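PDB 2QSI: putative hydrogenase expression/formation protein hupG from Rhodopseudomonas palustris, which probably assists the expression or maturation of hydrogenase, although its exact function is not established. Local coordinates for residues 38-43 against 80-85; 27-30 against 35-38; 51-56 against 91-96; 103-108 against 115-120; 59-62 against 67-70. One frame throughout, in Å; residues are numbered along the deposited sequence.

Contact 1: residues 38-43 against 80-85; sequences LFFRGD and GLMARF
Strand 38-40 and helix 80-85 pass with axes 10.5 Å apart at an angle of 127° between their directions, and the CA atoms of F40 and M82 come within 8.1 Å. Side chains fill the gap. F40 has CG opposite its carbonyl carbon (chi1 -65°), which turns the ring toward the helix, CE1 side first: L81 CB lies at the ring edge, 3.8 Å from F40 CE1, while selenomethionine M82 runs past in the opposite direction and brings CG to 3.5 Å from F40 CE1. L38 meets F85 differently, its methyl CD1 sitting over one ring face 3.8 Å from the ring centroid, a CH-pi contact; the aliphatic CG of R84 lies over the opposite face. Were F40 replaced by an alanine, L81 CB and M82 CG would probably lose the ring they share, opening a gap between strand and helix. M82 also lines a pocket that holds a dithiothreitol, probably a crystallisation additive. The interface is apolar and largely buried, held by dispersion and CH-pi contacts.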
loop_
_atom_site.group_PDB
_atom_site.type_symbol
_atom_site.label_atom_id
_atom_site.label_comp_id
_atom_site.label_asym_id
_atom_site.label_seq_id
_atom_site.Cartn_x
_atom_site.Cartn_y
_atom_site.Cartn_z
ATOM N N LEU A 38 1.680 12.740 4.087
ATOM C CA LEU A 38 1.505 12.842 5.522
ATOM C C LEU A 38 2.499 13.841 6.037
ATOM O O LEU A 38 3.698 13.710 5.775
ATOM C CB LEU A 38 1.764 11.516 6.232
ATOM C CG LEU A 38 0.838 10.353 5.920
ATOM C CD1 LEU A 38 1.337 9.102 6.688
ATOM C CD2 LEU A 38 -0.605 10.733 6.172
ATOM N N PHE A 39 1.968 14.824 6.760
ATOM C CA PHE A 39 2.711 15.927 7.358
ATOM C C PHE A 39 2.956 15.650 8.830
ATOM O O PHE A 39 2.018 15.621 9.633
ATOM C CB PHE A 39 1.916 17.230 7.180
ATOM C CG PHE A 39 2.486 18.407 7.899
ATOM C CD1 PHE A 39 3.840 18.629 7.968
ATOM C CD2 PHE A 39 1.620 19.360 8.446
ATOM C CE1 PHE A 39 4.334 19.786 8.633
ATOM C CE2 PHE A 39 2.088 20.453 9.079
ATOM C CZ PHE A 39 3.457 20.668 9.178
ATOM N N PHE A 40 4.243 15.461 9.152
ATOM C CA PHE A 40 4.737 15.395 10.543
ATOM C C PHE A 40 5.277 16.759 10.938
ATOM O O PHE A 40 6.291 17.256 10.387
ATOM C CB PHE A 40 5.827 14.340 10.654
ATOM C CG PHE A 40 5.331 12.933 10.395
ATOM C CD1 PHE A 40 4.981 12.094 11.463
ATOM C CD2 PHE A 40 5.172 12.441 9.092
ATOM C CE1 PHE A 40 4.553 10.781 11.232
ATOM C CE2 PHE A 40 4.674 11.163 8.861
ATOM C CZ PHE A 40 4.347 10.340 9.932
ATOM N N ARG A 41 4.547 17.382 11.854
ATOM C CA ARG A 41 4.774 18.763 12.237
ATOM C C ARG A 41 5.765 18.860 13.379
ATOM O O ARG A 41 6.913 19.238 13.176
ATOM C CB ARG A 41 3.426 19.444 12.610
ATOM C CG ARG A 41 3.601 20.906 13.017
ATOM C CD ARG A 41 2.357 21.482 13.672
ATOM N NE ARG A 41 1.227 21.682 12.756
ATOM C CZ ARG A 41 0.983 22.778 12.028
ATOM N NH1 ARG A 41 1.774 23.845 12.093
ATOM N NH2 ARG A 41 -0.105 22.798 11.275
ATOM N N GLY A 42 5.326 18.475 14.577
ATOM C CA GLY A 42 6.119 18.640 15.771
ATOM C C GLY A 42 5.733 19.811 16.657
ATOM O O GLY A 42 5.034 20.747 16.252
ATOM N N ASP A 43 6.235 19.767 17.878
ATOM C CA ASP A 43 6.004 20.838 18.855
ATOM C C ASP A 43 6.473 22.194 18.337
ATOM O O ASP A 43 7.514 22.282 17.685
ATOM C CB ASP A 43 6.758 20.490 20.149
ATOM C CG ASP A 43 6.697 21.592 21.153
ATOM O OD1 ASP A 43 5.606 21.790 21.730
ATOM O OD2 ASP A 43 7.735 22.255 21.355
ATOM N N GLY A 80 4.604 6.383 16.510
ATOM C CA GLY A 80 4.219 5.169 15.807
ATOM C C GLY A 80 4.159 5.330 14.290
ATOM O O GLY A 80 4.532 4.426 13.555
ATOM N N LEU A 81 3.705 6.480 13.808
ATOM C CA LEU A 81 3.597 6.638 12.362
ATOM C C LEU A 81 4.954 6.930 11.705
ATOM O O LEU A 81 5.205 6.542 10.533
ATOM C CB LEU A 81 2.494 7.653 12.000
ATOM C CG LEU A 81 1.043 7.202 12.287
ATOM C CD1 LEU A 81 0.028 8.190 11.658
ATOM C CD2 LEU A 81 0.710 5.697 11.905
HETATM N N MSE A 82 5.845 7.584 12.444
HETATM C CA MSE A 82 7.176 7.849 11.945
HETATM C C MSE A 82 7.890 6.505 11.732
HETATM O O MSE A 82 8.533 6.295 10.728
HETATM C CB MSE A 82 7.970 8.719 12.921
HETATM C CG MSE A 82 7.527 10.147 12.959
HETATM SE SE MSE A 82 8.424 11.102 14.370
HETATM C CE MSE A 82 10.178 11.319 13.544
ATOM N N ALA A 83 7.736 5.622 12.708
ATOM C CA ALA A 83 8.272 4.257 12.671
ATOM C C ALA A 83 7.683 3.478 11.518
ATOM O O ALA A 83 8.392 2.852 10.745
ATOM C CB ALA A 83 7.986 3.557 14.005
ATOM N N ARG A 84 6.372 3.537 11.372
ATOM C CA ARG A 84 5.720 2.785 10.313
ATOM C C ARG A 84 6.121 3.253 8.929
ATOM O O ARG A 84 6.347 2.444 8.041
ATOM C CB ARG A 84 4.230 2.929 10.451
ATOM C CG ARG A 84 3.444 2.342 9.312
ATOM C CD ARG A 84 2.026 2.437 9.639
ATOM N NE ARG A 84 1.202 2.284 8.462
ATOM C CZ ARG A 84 -0.121 2.349 8.501
ATOM N NH1 ARG A 84 -0.743 2.552 9.660
ATOM N NH2 ARG A 84 -0.818 2.250 7.396
ATOM N N PHE A 85 6.176 4.569 8.730
ATOM C CA PHE A 85 6.335 5.105 7.401
ATOM C C PHE A 85 7.784 5.417 7.036
ATOM O O PHE A 85 8.042 5.814 5.934
ATOM C CB PHE A 85 5.402 6.305 7.199
ATOM C CG PHE A 85 3.945 5.929 7.135
ATOM C CD1 PHE A 85 3.464 5.160 6.089
ATOM C CD2 PHE A 85 3.053 6.359 8.114
ATOM C CE1 PHE A 85 2.125 4.803 6.030
ATOM C CE2 PHE A 85 1.722 6.011 8.071
ATOM C CZ PHE A 85 1.258 5.206 7.033
#

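Contact 2: residues 27-30 against 35-38; sequences DFIA and IVVL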
loop_
_atom_site.group_PDB
_atom_site.type_symbol
_atom_site.label_atom_id
_atom_site.label_comp_id
_atom_site.label_asym_id
_atom_site.label_seq_id
_atom_site.Cartn_x
_atom_site.Cartn_y
_atom_site.Cartn_z
ATOM N N ASP A 27 -7.618 3.863 7.113
ATOM C CA ASP A 27 -8.709 4.047 6.166
ATOM C C ASP A 27 -8.507 5.328 5.334
ATOM O O ASP A 27 -8.845 5.348 4.140
ATOM C CB ASP A 27 -10.093 4.047 6.857
ATOM C CG ASP A 27 -10.401 2.745 7.614
ATOM O OD1 ASP A 27 -9.872 1.655 7.296
ATOM O OD2 ASP A 27 -11.221 2.814 8.547
ATOM N N PHE A 28 -7.931 6.382 5.924
ATOM C CA PHE A 28 -7.659 7.604 5.151
ATOM C C PHE A 28 -6.825 7.287 3.905
ATOM O O PHE A 28 -7.137 7.717 2.807
ATOM C CB PHE A 28 -6.930 8.667 6.000
ATOM C CG PHE A 28 -6.694 9.926 5.261
ATOM C CD1 PHE A 28 -7.736 10.794 5.013
ATOM C CD2 PHE A 28 -5.441 10.227 4.746
ATOM C CE1 PHE A 28 -7.533 11.958 4.270
ATOM C CE2 PHE A 28 -5.241 11.398 3.983
ATOM C CZ PHE A 28 -6.286 12.238 3.746
ATOM N N ILE A 29 -5.757 6.535 4.102
ATOM C CA ILE A 29 -4.826 6.241 3.045
ATOM C C ILE A 29 -5.449 5.290 2.078
ATOM O O ILE A 29 -5.437 5.517 0.867
ATOM C CB ILE A 29 -3.515 5.607 3.579
ATOM C CG1 ILE A 29 -2.811 6.587 4.480
ATOM C CG2 ILE A 29 -2.587 5.217 2.407
ATOM C CD1 ILE A 29 -1.497 6.093 5.049
ATOM N N ALA A 30 -5.999 4.218 2.613
ATOM C CA ALA A 30 -6.368 3.092 1.761
ATOM C C ALA A 30 -7.445 3.511 0.746
ATOM O O ALA A 30 -7.395 3.091 -0.427
ATOM C CB ALA A 30 -6.798 1.909 2.614
ATOM N N ILE A 35 -2.201 9.570 -4.118
ATOM C CA ILE A 35 -0.980 9.451 -3.301
ATOM C C ILE A 35 -1.177 10.401 -2.115
ATOM O O ILE A 35 -1.639 11.542 -2.281
ATOM C CB ILE A 35 0.284 9.834 -4.122
ATOM C CG1 ILE A 35 0.597 8.815 -5.258
ATOM C CG2 ILE A 35 1.508 10.014 -3.243
ATOM C CD1 ILE A 35 0.472 7.424 -4.850
ATOM N N VAL A 36 -0.862 9.901 -0.930
ATOM C CA VAL A 36 -1.019 10.632 0.291
ATOM C C VAL A 36 0.269 11.294 0.758
ATOM O O VAL A 36 1.330 10.691 0.790
ATOM C CB VAL A 36 -1.587 9.691 1.383
ATOM C CG1 VAL A 36 -1.683 10.443 2.737
ATOM C CG2 VAL A 36 -2.989 9.146 0.892
ATOM N N VAL A 37 0.152 12.558 1.139
ATOM C CA VAL A 37 1.250 13.276 1.750
ATOM C C VAL A 37 0.922 13.435 3.248
ATOM O O VAL A 37 -0.024 14.168 3.631
ATOM C CB VAL A 37 1.466 14.626 1.091
ATOM C CG1 VAL A 37 2.707 15.332 1.695
ATOM C CG2 VAL A 37 1.648 14.456 -0.432
ATOM N N LEU A 38 1.680 12.740 4.087
ATOM C CA LEU A 38 1.505 12.842 5.522
ATOM C C LEU A 38 2.499 13.841 6.037
ATOM O O LEU A 38 3.698 13.710 5.775
ATOM C CB LEU A 38 1.764 11.516 6.232
ATOM C CG LEU A 38 0.838 10.353 5.920
ATOM C CD1 LEU A 38 1.337 9.102 6.688
ATOM C CD2 LEU A 38 -0.605 10.733 6.172
#
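V36 puts its two methyl groups against successive residues of helix 25-30. CG1 approaches the edge of the F28 ring, close to the ring plane, at 3.9 Å from F28 CE2, whereas CG2 faces I29, 4.1 Å from I29 CA and 4.2 Å from I29 CG2. A looser contact follows two residues along the strand, where the ends of I29 and L38 meet with CD1 to CD1 at 4.4 Å. The torsions sort these partners. In V36, CG1 is opposite the backbone N (chi1 177°) and CG2 opposite the carbonyl carbon, which divides the methyls between F28 and I29. The extended outer torsion of I29 (chi2 -179°) carries CD1 out toward L38.

Further out, F28 also packs on V69 and A71 of strand 68-73 and on T18 and V20 of strand 18-20, so its ring spans several strands of the sheet. I29 also touches F85 of helix 78-85 and packs on E99 of the second subunit. The strand itself is held by backbone hydrogen bonds of V36 with V96 and of V37 with V69 and A71. Across this short helix-to-strand connection the contact is wholly aliphatic and aromatic: with methyl groups meeting a ring edge and other methyls, its cohesion rests on dispersion and the exclusion of water, without a directional bond to fix the spacing.

Contact 3: residues 51-56 against 91-96; sequences ADLAVV and PSLAVV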
loop_
_atom_site.group_PDB
_atom_site.type_symbol
_atom_site.label_atom_id
_atom_site.label_comp_id
_atom_site.label_asym_id
_atom_site.label_seq_id
_atom_site.Cartn_x
_atom_site.Cartn_y
_atom_site.Cartn_z
ATOM N N ALA A 51 5.526 25.182 11.041
ATOM C CA ALA A 51 4.396 26.003 10.574
ATOM C C ALA A 51 4.608 26.527 9.137
ATOM O O ALA A 51 3.649 26.739 8.394
ATOM C CB ALA A 51 4.138 27.178 11.547
ATOM N N ASP A 52 5.858 26.766 8.758
ATOM C CA ASP A 52 6.154 27.210 7.403
ATOM C C ASP A 52 5.830 26.137 6.370
ATOM O O ASP A 52 5.318 26.446 5.258
ATOM C CB ASP A 52 7.606 27.640 7.276
ATOM C CG ASP A 52 7.940 28.855 8.141
ATOM O OD1 ASP A 52 7.062 29.715 8.368
ATOM O OD2 ASP A 52 9.097 28.952 8.574
ATOM N N LEU A 53 6.100 24.883 6.744
ATOM C CA LEU A 53 5.790 23.725 5.902
ATOM C C LEU A 53 4.287 23.539 5.825
ATOM O O LEU A 53 3.746 23.223 4.769
ATOM C CB LEU A 53 6.441 22.447 6.490
ATOM C CG LEU A 53 6.112 21.115 5.778
ATOM C CD1 LEU A 53 6.185 21.266 4.260
ATOM C CD2 LEU A 53 7.040 20.034 6.239
ATOM N N ALA A 54 3.605 23.757 6.955
ATOM C CA ALA A 54 2.136 23.710 6.999
ATOM C C ALA A 54 1.451 24.685 6.020
ATOM O O ALA A 54 0.423 24.348 5.385
ATOM C CB ALA A 54 1.647 23.983 8.427
ATOM N N VAL A 55 1.979 25.890 5.932
ATOM C CA VAL A 55 1.399 26.912 5.051
ATOM C C VAL A 55 1.630 26.536 3.607
ATOM O O VAL A 55 0.741 26.726 2.784
ATOM C CB VAL A 55 1.889 28.383 5.347
ATOM C CG1 VAL A 55 1.636 28.773 6.788
ATOM C CG2 VAL A 55 3.326 28.567 5.019
ATOM N N VAL A 56 2.777 25.960 3.279
ATOM C CA VAL A 56 3.024 25.552 1.894
ATOM C C VAL A 56 2.416 24.227 1.458
ATOM O O VAL A 56 2.246 23.985 0.262
ATOM C CB VAL A 56 4.534 25.606 1.480
ATOM C CG1 VAL A 56 5.062 27.030 1.719
ATOM C CG2 VAL A 56 5.389 24.561 2.164
ATOM N N PRO A 91 10.268 18.541 11.313
ATOM C CA PRO A 91 9.110 18.253 10.458
ATOM C C PRO A 91 9.553 17.466 9.215
ATOM O O PRO A 91 10.723 17.543 8.810
ATOM C CB PRO A 91 8.584 19.641 10.079
ATOM C CG PRO A 91 9.764 20.555 10.244
ATOM C CD PRO A 91 10.720 19.938 11.214
ATOM N N SER A 92 8.637 16.681 8.664
ATOM C CA SER A 92 8.839 15.930 7.443
ATOM C C SER A 92 7.505 15.805 6.687
ATOM O O SER A 92 6.443 15.866 7.290
ATOM C CB SER A 92 9.333 14.480 7.745
ATOM O OG SER A 92 10.704 14.447 8.123
ATOM N N LEU A 93 7.606 15.591 5.379
ATOM C CA LEU A 93 6.525 15.000 4.589
ATOM C C LEU A 93 6.853 13.532 4.237
ATOM O O LEU A 93 7.926 13.245 3.673
ATOM C CB LEU A 93 6.330 15.781 3.307
ATOM C CG LEU A 93 6.080 17.269 3.460
ATOM C CD1 LEU A 93 5.848 17.897 2.095
ATOM C CD2 LEU A 93 4.828 17.454 4.339
ATOM N N ALA A 94 5.941 12.615 4.520
ATOM C CA ALA A 94 6.063 11.236 4.044
ATOM C C ALA A 94 5.052 11.053 2.922
ATOM O O ALA A 94 3.862 11.268 3.147
ATOM C CB ALA A 94 5.785 10.248 5.170
ATOM N N VAL A 95 5.546 10.675 1.720
ATOM C CA VAL A 95 4.712 10.470 0.535
ATOM C C VAL A 95 4.430 8.971 0.427
ATOM O O VAL A 95 5.365 8.154 0.276
ATOM C CB VAL A 95 5.377 11.014 -0.714
ATOM C CG1 VAL A 95 4.435 10.892 -1.918
ATOM C CG2 VAL A 95 5.803 12.477 -0.488
ATOM N N VAL A 96 3.155 8.612 0.498
ATOM C CA VAL A 96 2.752 7.211 0.672
ATOM C C VAL A 96 1.776 6.784 -0.429
ATOM O O VAL A 96 0.751 7.433 -0.618
ATOM C CB VAL A 96 2.046 7.001 2.013
ATOM C CG1 VAL A 96 1.587 5.557 2.137
ATOM C CG2 VAL A 96 2.948 7.371 3.216
#
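L53 overlaps L93 with both of its methyl groups. CD2 approaches L93 CD2 to 3.9 Å, and L53 CD1 lies 4.0 Å from L93 CD1, so the two branched ends meet over several carbons and not at a single point. L53 leaves the helix with CG opposite its backbone N (chi1 175°), an orientation that carries the isobutyl group out toward the strand. The same CD2 methyl reaches P91 at the start of the segment, 4.2 Å from P91 CB, and passes 4.3 Å from the carbonyl carbon C of S92. One leucine of the helix therefore rests in turn on a proline, a stretch of backbone and a second leucine. P91 follows a cis peptide bond, while the hydroxyl of S92, on the other side of the strand, is hydrogen-bonded to the carbonyl of V89.

F39 of the neighbouring strand touches both leucines, and Y114 of the second subunit packs on the same pair. Residues 92-96 also pair antiparallel with a strand of that subunit. The cis-proline leading into this strand is a hallmark of the thioredoxin fold, to whose clan the family belongs, and the helix packed on the central sheet is consistent with it.

Contact 4: residues 103-108 against 115-120; sequences GVIAKI and LAQIGA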
loop_
_atom_site.group_PDB
_atom_site.type_symbol
_atom_site.label_atom_id
_atom_site.label_comp_id
_atom_site.label_asym_id
_atom_site.label_seq_id
_atom_site.Cartn_x
_atom_site.Cartn_y
_atom_site.Cartn_z
ATOM N N GLY A 103 -5.787 -7.034 -9.320
ATOM C CA GLY A 103 -6.678 -7.968 -9.954
ATOM C C GLY A 103 -7.027 -9.070 -8.984
ATOM O O GLY A 103 -6.315 -9.287 -7.995
ATOM N N VAL A 104 -8.108 -9.780 -9.291
ATOM C CA VAL A 104 -8.515 -10.977 -8.523
ATOM C C VAL A 104 -8.733 -12.071 -9.560
ATOM O O VAL A 104 -9.484 -11.877 -10.532
ATOM C CB VAL A 104 -9.834 -10.763 -7.742
ATOM C CG1 VAL A 104 -10.267 -12.062 -6.969
ATOM C CG2 VAL A 104 -9.726 -9.504 -6.833
ATOM N N ILE A 105 -8.084 -13.213 -9.359
ATOM C CA ILE A 105 -8.257 -14.358 -10.244
ATOM C C ILE A 105 -9.117 -15.435 -9.592
ATOM O O ILE A 105 -8.626 -16.246 -8.807
ATOM C CB ILE A 105 -6.902 -14.972 -10.646
ATOM C CG1 ILE A 105 -5.972 -13.892 -11.203
ATOM C CG2 ILE A 105 -7.102 -16.086 -11.662
ATOM C CD1 ILE A 105 -4.581 -14.391 -11.526
ATOM N N ALA A 106 -10.405 -15.437 -9.922
ATOM C CA ALA A 106 -11.398 -16.150 -9.127
ATOM C C ALA A 106 -11.743 -17.497 -9.753
ATOM O O ALA A 106 -11.704 -17.653 -10.973
ATOM C CB ALA A 106 -12.651 -15.303 -8.961
ATOM N N LYS A 107 -12.081 -18.466 -8.909
ATOM C CA LYS A 107 -12.365 -19.820 -9.371
ATOM C C LYS A 107 -11.108 -20.491 -9.918
ATOM O O LYS A 107 -10.072 -19.847 -10.083
ATOM C CB LYS A 107 -13.459 -19.803 -10.442
ATOM C CG LYS A 107 -14.759 -19.162 -9.987
ATOM C CD LYS A 107 -15.939 -19.676 -10.795
ATOM C CE LYS A 107 -16.174 -18.825 -12.033
ATOM N NZ LYS A 107 -17.452 -19.176 -12.714
ATOM N N ILE A 108 -11.208 -21.786 -10.195
ATOM C CA ILE A 108 -10.039 -22.589 -10.536
ATOM C C ILE A 108 -9.732 -22.512 -12.027
ATOM O O ILE A 108 -10.576 -22.838 -12.862
ATOM C CB ILE A 108 -10.231 -24.063 -10.136
ATOM C CG1 ILE A 108 -8.933 -24.845 -10.341
ATOM C CG2 ILE A 108 -11.366 -24.688 -10.934
ATOM C CD1 ILE A 108 -7.735 -24.231 -9.650
ATOM N N LEU A 115 -0.504 -17.802 -15.272
ATOM C CA LEU A 115 0.751 -17.140 -15.694
ATOM C C LEU A 115 0.478 -15.914 -16.563
ATOM O O LEU A 115 1.103 -14.866 -16.365
ATOM C CB LEU A 115 1.663 -18.108 -16.442
ATOM C CG LEU A 115 2.215 -19.310 -15.657
ATOM C CD1 LEU A 115 2.981 -20.201 -16.608
ATOM C CD2 LEU A 115 3.071 -18.927 -14.419
ATOM N N ALA A 116 -0.475 -16.027 -17.496
ATOM C CA ALA A 116 -0.828 -14.886 -18.363
ATOM C C ALA A 116 -1.397 -13.708 -17.546
ATOM O O ALA A 116 -1.017 -12.547 -17.765
ATOM C CB ALA A 116 -1.817 -15.308 -19.472
ATOM N N GLN A 117 -2.281 -14.011 -16.593
ATOM C CA GLN A 117 -2.918 -12.957 -15.802
ATOM C C GLN A 117 -1.922 -12.303 -14.872
ATOM O O GLN A 117 -1.825 -11.060 -14.804
ATOM C CB GLN A 117 -4.171 -13.423 -15.105
ATOM C CG GLN A 117 -5.305 -13.799 -16.064
ATOM C CD GLN A 117 -6.547 -14.255 -15.332
ATOM O OE1 GLN A 117 -7.214 -13.460 -14.665
ATOM N NE2 GLN A 117 -6.879 -15.527 -15.473
ATOM N N ILE A 118 -1.143 -13.107 -14.160
ATOM C CA ILE A 118 -0.122 -12.524 -13.289
ATOM C C ILE A 118 0.874 -11.704 -14.087
ATOM O O ILE A 118 1.222 -10.570 -13.694
ATOM C CB ILE A 118 0.593 -13.586 -12.455
ATOM C CG1 ILE A 118 -0.437 -14.204 -11.501
ATOM C CG2 ILE A 118 1.821 -12.950 -11.694
ATOM C CD1 ILE A 118 0.017 -15.389 -10.711
ATOM N N GLY A 119 1.348 -12.271 -15.199
ATOM C CA GLY A 119 2.262 -11.573 -16.073
ATOM C C GLY A 119 1.731 -10.225 -16.520
ATOM O O GLY A 119 2.452 -9.211 -16.498
ATOM N N ALA A 120 0.463 -10.198 -16.902
ATOM C CA ALA A 120 -0.160 -8.978 -17.388
ATOM C C ALA A 120 -0.205 -7.910 -16.295
ATOM O O ALA A 120 0.018 -6.730 -16.571
ATOM C CB ALA A 120 -1.586 -9.249 -17.934
#
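I105 extends from the strand toward the helix over Q117. From CB its branches separate: CG1, opposite the carbonyl carbon (chi1 -52°), comes within 3.7 Å of Q117 OE1, while CG2 lies 3.9 Å from Q117 NE2. The two branches thus rest against the carboxamide, as an apolar contact with a polar group. At the tip, CD1 reaches the helix itself, 3.7 Å from Q117 CB and 4.1 Å from I118 CG1. The amide nitrogen of Q117 is hydrogen-bonded to the S113 hydroxyl, one turn earlier in the helix, and more weakly to Q109 OE1. A glycine in place of I105 is likely to leave the Q117 amide and I118 CG1 without their apolar neighbour and open a gap beneath the helix. Y114 and M121 of helix 111-126 add to the packing round I105. The strand end 103-106 pairs antiparallel with a strand of the second subunit, and I118 packs on F64 of that subunit, so this strand and helix lie against the partner chain.

Contact 5: residues 59-62 against 67-70; sequences ELIN and RLVA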
loop_
_atom_site.group_PDB
_atom_site.type_symbol
_atom_site.label_atom_id
_atom_site.label_comp_id
_atom_site.label_asym_id
_atom_site.label_seq_id
_atom_site.Cartn_x
_atom_site.Cartn_y
_atom_site.Cartn_z
ATOM N N GLU A 59 -0.399 24.283 -1.025
ATOM C CA GLU A 59 0.100 24.785 -2.336
ATOM C C GLU A 59 0.800 23.670 -3.082
ATOM O O GLU A 59 0.635 23.516 -4.295
ATOM C CB GLU A 59 1.060 25.963 -2.185
ATOM C CG GLU A 59 0.392 27.236 -1.671
ATOM C CD GLU A 59 -0.183 28.147 -2.739
ATOM O OE1 GLU A 59 -0.501 27.705 -3.848
ATOM O OE2 GLU A 59 -0.389 29.322 -2.416
ATOM N N LEU A 60 1.535 22.839 -2.330
ATOM C CA LEU A 60 2.191 21.653 -2.915
ATOM C C LEU A 60 1.201 20.636 -3.457
ATOM O O LEU A 60 1.378 20.122 -4.569
ATOM C CB LEU A 60 3.047 20.961 -1.868
ATOM C CG LEU A 60 4.071 19.928 -2.283
ATOM C CD1 LEU A 60 4.873 20.319 -3.560
ATOM C CD2 LEU A 60 5.019 19.713 -1.055
ATOM N N ILE A 61 0.178 20.341 -2.680
ATOM C CA ILE A 61 -0.882 19.426 -3.127
ATOM C C ILE A 61 -1.502 19.955 -4.443
ATOM O O ILE A 61 -1.744 19.219 -5.397
ATOM C CB ILE A 61 -1.980 19.265 -2.063
ATOM C CG1 ILE A 61 -1.423 18.586 -0.796
ATOM C CG2 ILE A 61 -3.191 18.466 -2.585
ATOM C CD1 ILE A 61 -0.585 17.307 -1.035
ATOM N N ASN A 62 -1.756 21.259 -4.467
ATOM C CA ASN A 62 -2.445 21.886 -5.589
ATOM C C ASN A 62 -1.613 21.851 -6.867
ATOM O O ASN A 62 -2.148 21.963 -7.970
ATOM C CB ASN A 62 -2.825 23.327 -5.247
ATOM C CG ASN A 62 -3.699 23.966 -6.308
ATOM O OD1 ASN A 62 -3.258 24.850 -7.043
ATOM N ND2 ASN A 62 -4.948 23.520 -6.394
ATOM N N ARG A 67 -3.495 14.331 -8.102
ATOM C CA ARG A 67 -2.522 13.270 -7.777
ATOM C C ARG A 67 -2.340 13.034 -6.284
ATOM O O ARG A 67 -2.022 11.922 -5.895
ATOM C CB ARG A 67 -1.155 13.565 -8.398
ATOM C CG ARG A 67 -1.100 13.589 -9.944
ATOM C CD ARG A 67 -1.507 12.276 -10.609
ATOM N NE ARG A 67 -0.685 11.075 -10.305
ATOM C CZ ARG A 67 0.485 10.758 -10.890
ATOM N NH1 ARG A 67 1.057 11.550 -11.804
ATOM N NH2 ARG A 67 1.087 9.618 -10.566
ATOM N N LEU A 68 -2.612 14.054 -5.475
ATOM C CA LEU A 68 -2.203 14.062 -4.059
ATOM C C LEU A 68 -3.330 14.498 -3.140
ATOM O O LEU A 68 -4.237 15.260 -3.544
ATOM C CB LEU A 68 -1.046 15.045 -3.871
ATOM C CG LEU A 68 0.186 14.823 -4.721
ATOM C CD1 LEU A 68 1.170 15.998 -4.520
ATOM C CD2 LEU A 68 0.798 13.447 -4.403
ATOM N N VAL A 69 -3.224 14.063 -1.890
ATOM C CA VAL A 69 -4.093 14.501 -0.820
ATOM C C VAL A 69 -3.259 14.547 0.444
ATOM O O VAL A 69 -2.315 13.764 0.591
ATOM C CB VAL A 69 -5.290 13.586 -0.631
ATOM C CG1 VAL A 69 -4.856 12.231 -0.168
ATOM C CG2 VAL A 69 -6.257 14.199 0.382
ATOM N N ALA A 70 -3.539 15.514 1.313
ATOM C CA ALA A 70 -2.696 15.714 2.495
ATOM C C ALA A 70 -3.449 15.416 3.773
ATOM O O ALA A 70 -4.670 15.581 3.862
ATOM C CB ALA A 70 -2.134 17.168 2.545
HETATM O O HOH W 1 -3.148 16.939 -6.020
#
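The carbonyl oxygen of I61 and the amide nitrogen of L68 are bridged by a water that lies 2.7 Å from I61 O, to which it probably donates, and accepts from L68 N at 3.0 Å. It links the backbone of the helix to the first residue of the strand. Beside this bridge I61 spreads its side chain over the strand. Its methyl CG2 sits 3.5 Å from the backbone oxygen L68 O, CD1 is 3.7 Å from L68 CB, and CG1 meets A70 CB at 3.7 Å. CG1 stands opposite the carbonyl carbon (chi1 -65°) and the chain then bends (chi2 -48°), which lets CD1 lie between L68 CB and A70 CB, whose residues point toward the helix from alternate positions of the strand. L68 returns the contact more loosely, its CD1 lying 4.1 Å from L60 O.

I61 also packs on V37, and L68 on I35, both of strand 35-40, which is joined to V69 by backbone hydrogen bonds. I118 of the second subunit packs on L60 and L68. Helix 50-62 is the connecting helix of a beta-alpha-beta unit, lying between strand 35-40 and strand 68-73, and this contact sets its C-terminal part, at L60 and I61, against the second of those strands.

How the contacts relate
All five contacts are largely buried. Contact 2 lies nearest the centre of the chain, about 4 Å between centres, and contact 4 farthest out, at about 26 Å, packed against the partner subunit. Contacts 1, 2, 3 and 5 gather round the central part of the sheet, whereas contact 4 lies on the far end of strand 92-106, which also carries contact 3 near its start. Strand 35-40 serves contacts 1 and 2, which share L38; helix 50-62 serves contacts 3 and 5, joined by L60 against L93. Contacts 1 and 2 combine aromatic and aliphatic groups and contact 3 is mainly aliphatic; contact 5 adds a bridging water, and contact 4 sets an isoleucine against a partly exposed glutamine.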